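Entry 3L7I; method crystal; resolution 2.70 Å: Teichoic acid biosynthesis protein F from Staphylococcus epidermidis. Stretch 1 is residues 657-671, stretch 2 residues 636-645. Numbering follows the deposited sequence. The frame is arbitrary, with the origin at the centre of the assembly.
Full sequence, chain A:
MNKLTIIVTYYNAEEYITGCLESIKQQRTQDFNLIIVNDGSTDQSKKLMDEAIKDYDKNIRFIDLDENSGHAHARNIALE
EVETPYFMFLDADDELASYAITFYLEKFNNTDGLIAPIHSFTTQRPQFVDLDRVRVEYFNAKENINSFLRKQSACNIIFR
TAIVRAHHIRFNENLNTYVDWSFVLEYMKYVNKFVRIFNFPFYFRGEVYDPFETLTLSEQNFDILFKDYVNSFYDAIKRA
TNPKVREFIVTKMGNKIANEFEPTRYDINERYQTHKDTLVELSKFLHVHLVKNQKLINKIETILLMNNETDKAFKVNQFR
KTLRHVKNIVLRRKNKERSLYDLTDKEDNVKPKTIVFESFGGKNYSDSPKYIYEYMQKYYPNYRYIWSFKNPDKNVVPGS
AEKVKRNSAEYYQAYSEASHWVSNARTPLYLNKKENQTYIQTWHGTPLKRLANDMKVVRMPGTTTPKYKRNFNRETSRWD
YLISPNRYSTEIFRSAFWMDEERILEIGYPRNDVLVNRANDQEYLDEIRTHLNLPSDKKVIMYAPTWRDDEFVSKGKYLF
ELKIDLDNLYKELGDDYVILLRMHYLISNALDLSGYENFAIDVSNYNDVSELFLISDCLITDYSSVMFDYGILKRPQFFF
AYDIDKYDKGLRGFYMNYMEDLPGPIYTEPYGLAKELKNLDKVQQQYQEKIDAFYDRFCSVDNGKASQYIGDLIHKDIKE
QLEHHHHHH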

# COMPACT_ATOMS: atom_id res chain seq x y z
N ASN A 657 36.96 -44.80 14.01
CA ASN A 657 37.59 -45.10 15.28
C ASN A 657 39.01 -44.54 15.33
O ASN A 657 39.98 -45.23 15.01
CB ASN A 657 37.55 -46.59 15.58
CG ASN A 657 37.79 -46.87 17.04
OD1 ASN A 657 38.49 -46.11 17.72
ND2 ASN A 657 37.21 -47.96 17.55
N TYR A 658 39.09 -43.28 15.73
CA TYR A 658 40.32 -42.50 15.77
C TYR A 658 41.47 -43.15 16.53
O TYR A 658 42.63 -43.09 16.12
CB TYR A 658 40.03 -41.16 16.43
CG TYR A 658 41.12 -40.12 16.33
CD1 TYR A 658 41.11 -39.20 15.30
CD2 TYR A 658 42.12 -40.04 17.27
CE1 TYR A 658 42.08 -38.23 15.19
CE2 TYR A 658 43.11 -39.07 17.18
CZ TYR A 658 43.08 -38.16 16.14
OH TYR A 658 44.06 -37.19 16.03
N MET A 659 41.14 -43.76 17.67
CA MET A 659 42.14 -44.36 18.52
C MET A 659 42.89 -45.46 17.79
O MET A 659 44.03 -45.77 18.14
CB MET A 659 41.50 -44.90 19.78
CG MET A 659 42.03 -44.25 21.03
SD MET A 659 42.29 -42.49 20.78
CE MET A 659 41.12 -41.80 21.95
N GLU A 660 42.27 -46.03 16.77
CA GLU A 660 42.86 -47.20 16.14
C GLU A 660 43.32 -46.93 14.71
O GLU A 660 44.45 -46.50 14.47
CB GLU A 660 41.85 -48.34 16.16
CG GLU A 660 42.45 -49.67 16.57
CD GLU A 660 41.58 -50.40 17.58
OE1 GLU A 660 40.36 -50.12 17.61
OE2 GLU A 660 42.12 -51.24 18.33
N ASP A 661 42.41 -47.17 13.78
CA ASP A 661 42.73 -47.24 12.37
C ASP A 661 42.97 -45.91 11.65
O ASP A 661 42.23 -45.54 10.75
CB ASP A 661 41.63 -48.03 11.64
CG ASP A 661 40.24 -47.48 11.89
OD1 ASP A 661 40.09 -46.24 11.87
OD2 ASP A 661 39.30 -48.28 12.11
N LEU A 662 44.03 -45.20 12.04
CA LEU A 662 44.55 -44.11 11.19
C LEU A 662 46.01 -44.38 10.79
O LEU A 662 46.68 -45.22 11.41
CB LEU A 662 44.30 -42.71 11.79
CG LEU A 662 44.82 -42.33 13.16
CD1 LEU A 662 44.18 -41.04 13.64
CD2 LEU A 662 44.55 -43.50 14.13
N PRO A 663 46.49 -43.68 9.75
CA PRO A 663 47.68 -44.08 8.99
C PRO A 663 48.98 -43.84 9.72
O PRO A 663 50.02 -44.25 9.22
CB PRO A 663 47.65 -43.14 7.78
CG PRO A 663 46.64 -42.09 8.07
CD PRO A 663 46.09 -42.30 9.44
N GLY A 664 48.93 -43.17 10.87
CA GLY A 664 50.12 -42.86 11.63
C GLY A 664 49.88 -42.85 13.12
O GLY A 664 48.76 -42.99 13.59
N PRO A 665 50.94 -42.64 13.89
CA PRO A 665 50.88 -42.68 15.36
C PRO A 665 50.19 -41.44 15.96
O PRO A 665 50.20 -40.39 15.32
CB PRO A 665 52.36 -42.67 15.76
CG PRO A 665 53.16 -42.49 14.44
CD PRO A 665 52.21 -42.10 13.39
N ILE A 666 49.61 -41.55 17.15
CA ILE A 666 49.12 -40.35 17.83
C ILE A 666 50.15 -39.88 18.84
O ILE A 666 50.58 -40.64 19.69
CB ILE A 666 47.80 -40.61 18.60
CG1 ILE A 666 46.70 -41.09 17.65
CG2 ILE A 666 47.38 -39.34 19.37
CD1 ILE A 666 45.46 -41.55 18.34
N TYR A 667 50.56 -38.63 18.75
CA TYR A 667 51.46 -38.09 19.77
C TYR A 667 50.74 -37.03 20.58
O TYR A 667 50.02 -36.21 20.03
CB TYR A 667 52.74 -37.52 19.12
CG TYR A 667 53.81 -38.55 18.80
CD1 TYR A 667 54.75 -38.93 19.74
CD2 TYR A 667 53.87 -39.14 17.54
CE1 TYR A 667 55.72 -39.87 19.45
CE2 TYR A 667 54.84 -40.08 17.24
CZ TYR A 667 55.75 -40.44 18.20
OH TYR A 667 56.71 -41.38 17.89
N THR A 668 50.92 -37.04 21.89
CA THR A 668 50.34 -35.98 22.71
C THR A 668 51.39 -34.93 23.08
O THR A 668 51.08 -33.76 23.28
CB THR A 668 49.60 -36.55 23.95
OG1 THR A 668 50.43 -37.52 24.63
CG2 THR A 668 48.31 -37.21 23.54
N GLU A 669 52.65 -35.34 23.16
CA GLU A 669 53.74 -34.38 23.34
C GLU A 669 54.49 -34.22 22.01
O GLU A 669 54.64 -35.16 21.24
CB GLU A 669 54.68 -34.81 24.49
CG GLU A 669 56.11 -35.21 24.07
CD GLU A 669 56.29 -36.72 23.88
OE1 GLU A 669 55.34 -37.39 23.44
OE2 GLU A 669 57.39 -37.23 24.17
N PRO A 670 54.98 -33.00 21.74
CA PRO A 670 55.74 -32.72 20.52
C PRO A 670 57.09 -33.44 20.44
O PRO A 670 57.56 -33.69 19.34
CB PRO A 670 56.02 -31.23 20.65
CG PRO A 670 56.02 -31.00 22.15
CD PRO A 670 54.83 -31.80 22.57
N TYR A 671 57.70 -33.77 21.57
CA TYR A 671 59.12 -34.17 21.58
C TYR A 671 59.44 -35.55 21.05
O TYR A 671 60.54 -35.77 20.54
CB TYR A 671 59.71 -33.96 22.97
CG TYR A 671 59.41 -32.56 23.39
CD1 TYR A 671 60.07 -31.50 22.79
CD2 TYR A 671 58.41 -32.28 24.31
CE1 TYR A 671 59.79 -30.20 23.13
CE2 TYR A 671 58.13 -30.99 24.66
CZ TYR A 671 58.81 -29.95 24.06
OH TYR A 671 58.54 -28.65 24.39
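Stretch 2 636-645: PQFFFAYDID

Stretch 2 is extended from Gln 637 through Phe 639, and Ala 641 to Asp 645 follow as loop or turn; it lies alongside stretch 1 in the same chain direction. The CA register advances together on both segments: Gly 664 is nearest Gln 637 (CA-CA 5.1 Å), and Thr 668 is nearest Tyr 642 (CA-CA 4.3 Å). The pairing is therefore parallel, and together the two segments bury 773 Å², both sides summed.

Stretch 1 opens with a type I turn from Asn 657 to Glu 660, closed by Glu 660 N donating to Asn 657 O at 3.0 Å. Asn 657 itself makes no contact with stretch 2. The CA-to-CB bond of Tyr 658 points sideways, but with chi1 at -169° (t) the end of the side chain comes nearer: Tyr 658 OH lies 3.9 Å from Phe 639 CB and 4.0 Å from Ala 641 CB, while Tyr 658 CE2 is 4.1 Å from Ile 644 CD1. Met 659 starts away from stretch 2, yet its terminal methyl returns, with Met 659 CE 4.3 Å from Ile 644 CD1. Glu 660 and Asp 661 are out of reach.

From Leu 662 onward the chain closes on Phe 639, the residue of stretch 2 with the most area covered by stretch 1. Leu 662 CD1 stands 4.1 Å from the centroid of the Phe 639 ring and only 8° off its normal, the geometry of a CH-pi contact over the face. Pro 663 CD packs 3.5 Å from Phe 639 CZ, and Gly 664 N sits at the edge of the same ring, 3.6 Å from Phe 639 CE2. The lack of a side chain at Gly 664 matters here: an ideal CB would fall 1.8 Å from Gln 637 O, a clash. Instead, Gly 664 CA approaches Gln 637 O at 3.3 Å, with an angle of 169° at the hydrogen.

Pro 665 begins the backbone pairing. Its carbonyl accepts a weak hydrogen bond, Phe 639 N to Pro 665 O, at 3.3 Å and 127°, while Pro 665 CD rests 4.0 Å from Phe 638 CD1. The firmer bond follows, Tyr 667 N to Phe 639 O at 2.8 Å and 155°. These two bonds flank Ile 666 and bridge it to Phe 639 in parallel register. The Ile 666 and Phe 639 side chains share one face of the sheet, where Ile 666 CG2 also lies 4.0 Å from Ala 641 CB and 4.2 Å from Ile 644 CD1.

Beyond this the pairing loosens. Tyr 667 CE2 meets the edge of the Phe 638 ring, 4.2 Å from Phe 638 CD1. Tyr 667 O is 3.0 Å from Ala 641 N, but the poor angle rules out a hydrogen bond. Thr 668 CG2 packs 3.7 Å from Ile 644 CG2. Finally, Pro 670 CD approaches Phe 640 CE2 at 3.7 Å, and Tyr 671 is beyond reach.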

# COMPACT_ATOMS: atom_id res chain seq x y z
N PRO A 636 53.81 -40.93 5.11
CA PRO A 636 53.62 -40.92 6.57
C PRO A 636 52.80 -39.73 7.05
O PRO A 636 53.08 -38.60 6.64
CB PRO A 636 55.05 -40.77 7.10
CG PRO A 636 55.92 -41.20 6.00
CD PRO A 636 55.23 -40.81 4.74
N GLN A 637 51.81 -39.97 7.90
CA GLN A 637 51.13 -38.89 8.58
C GLN A 637 51.37 -39.06 10.08
O GLN A 637 51.65 -40.17 10.54
CB GLN A 637 49.64 -38.88 8.28
CG GLN A 637 49.28 -39.06 6.82
CD GLN A 637 47.86 -38.62 6.50
OE1 GLN A 637 47.29 -37.78 7.19
NE2 GLN A 637 47.29 -39.18 5.43
N PHE A 638 51.31 -37.94 10.81
CA PHE A 638 51.42 -37.91 12.27
C PHE A 638 50.23 -37.15 12.81
O PHE A 638 49.60 -36.35 12.10
CB PHE A 638 52.69 -37.19 12.69
CG PHE A 638 53.95 -37.92 12.34
CD1 PHE A 638 54.51 -38.84 13.24
CD2 PHE A 638 54.58 -37.71 11.12
CE1 PHE A 638 55.68 -39.53 12.92
CE2 PHE A 638 55.75 -38.40 10.82
CZ PHE A 638 56.29 -39.30 11.71
N PHE A 639 49.92 -37.37 14.08
CA PHE A 639 48.71 -36.83 14.67
C PHE A 639 48.99 -36.31 16.05
O PHE A 639 49.00 -37.04 17.03
CB PHE A 639 47.61 -37.89 14.66
CG PHE A 639 47.29 -38.34 13.27
CD1 PHE A 639 46.46 -37.57 12.46
CD2 PHE A 639 47.91 -39.46 12.74
CE1 PHE A 639 46.19 -37.95 11.15
CE2 PHE A 639 47.66 -39.84 11.43
CZ PHE A 639 46.79 -39.08 10.63
N PHE A 640 49.24 -35.01 16.11
CA PHE A 640 49.66 -34.35 17.32
C PHE A 640 48.43 -33.89 18.13
O PHE A 640 48.13 -32.71 18.25
CB PHE A 640 50.53 -33.18 16.91
CG PHE A 640 51.02 -32.36 18.03
CD1 PHE A 640 51.07 -30.98 17.90
CD2 PHE A 640 51.46 -32.94 19.19
CE1 PHE A 640 51.55 -30.19 18.94
CE2 PHE A 640 51.95 -32.16 20.24
CZ PHE A 640 51.98 -30.78 20.12
N ALA A 641 47.70 -34.86 18.66
CA ALA A 641 46.53 -34.58 19.48
C ALA A 641 46.91 -34.18 20.91
O ALA A 641 46.80 -34.97 21.84
CB ALA A 641 45.60 -35.79 19.50
N TYR A 642 47.36 -32.95 21.09
CA TYR A 642 47.81 -32.51 22.40
C TYR A 642 46.64 -32.27 23.35
O TYR A 642 46.77 -32.44 24.56
CB TYR A 642 48.70 -31.28 22.30
CG TYR A 642 48.10 -30.10 21.57
CD1 TYR A 642 48.36 -29.90 20.21
CD2 TYR A 642 47.32 -29.18 22.24
CE1 TYR A 642 47.83 -28.82 19.53
CE2 TYR A 642 46.77 -28.09 21.57
CZ TYR A 642 47.03 -27.91 20.22
OH TYR A 642 46.48 -26.82 19.56
N ASP A 643 45.51 -31.87 22.80
CA ASP A 643 44.33 -31.62 23.63
C ASP A 643 43.35 -32.79 23.59
O ASP A 643 42.22 -32.67 24.03
CB ASP A 643 43.62 -30.33 23.21
CG ASP A 643 43.30 -30.28 21.73
OD1 ASP A 643 43.65 -31.24 21.00
OD2 ASP A 643 42.70 -29.28 21.30
N ILE A 644 43.82 -33.92 23.08
CA ILE A 644 42.99 -35.08 22.90
C ILE A 644 42.14 -35.49 24.12
O ILE A 644 41.16 -36.21 23.96
CB ILE A 644 43.83 -36.28 22.47
CG1 ILE A 644 42.94 -37.39 21.91
CG2 ILE A 644 44.68 -36.75 23.63
CD1 ILE A 644 43.70 -38.49 21.23
N ASP A 645 42.49 -35.03 25.32
CA ASP A 645 41.66 -35.35 26.48
C ASP A 645 40.44 -34.45 26.53
O ASP A 645 39.32 -34.91 26.75
CB ASP A 645 42.46 -35.22 27.77
CG ASP A 645 43.85 -35.76 27.64
OD1 ASP A 645 44.16 -36.76 28.32
OD2 ASP A 645 44.63 -35.20 26.82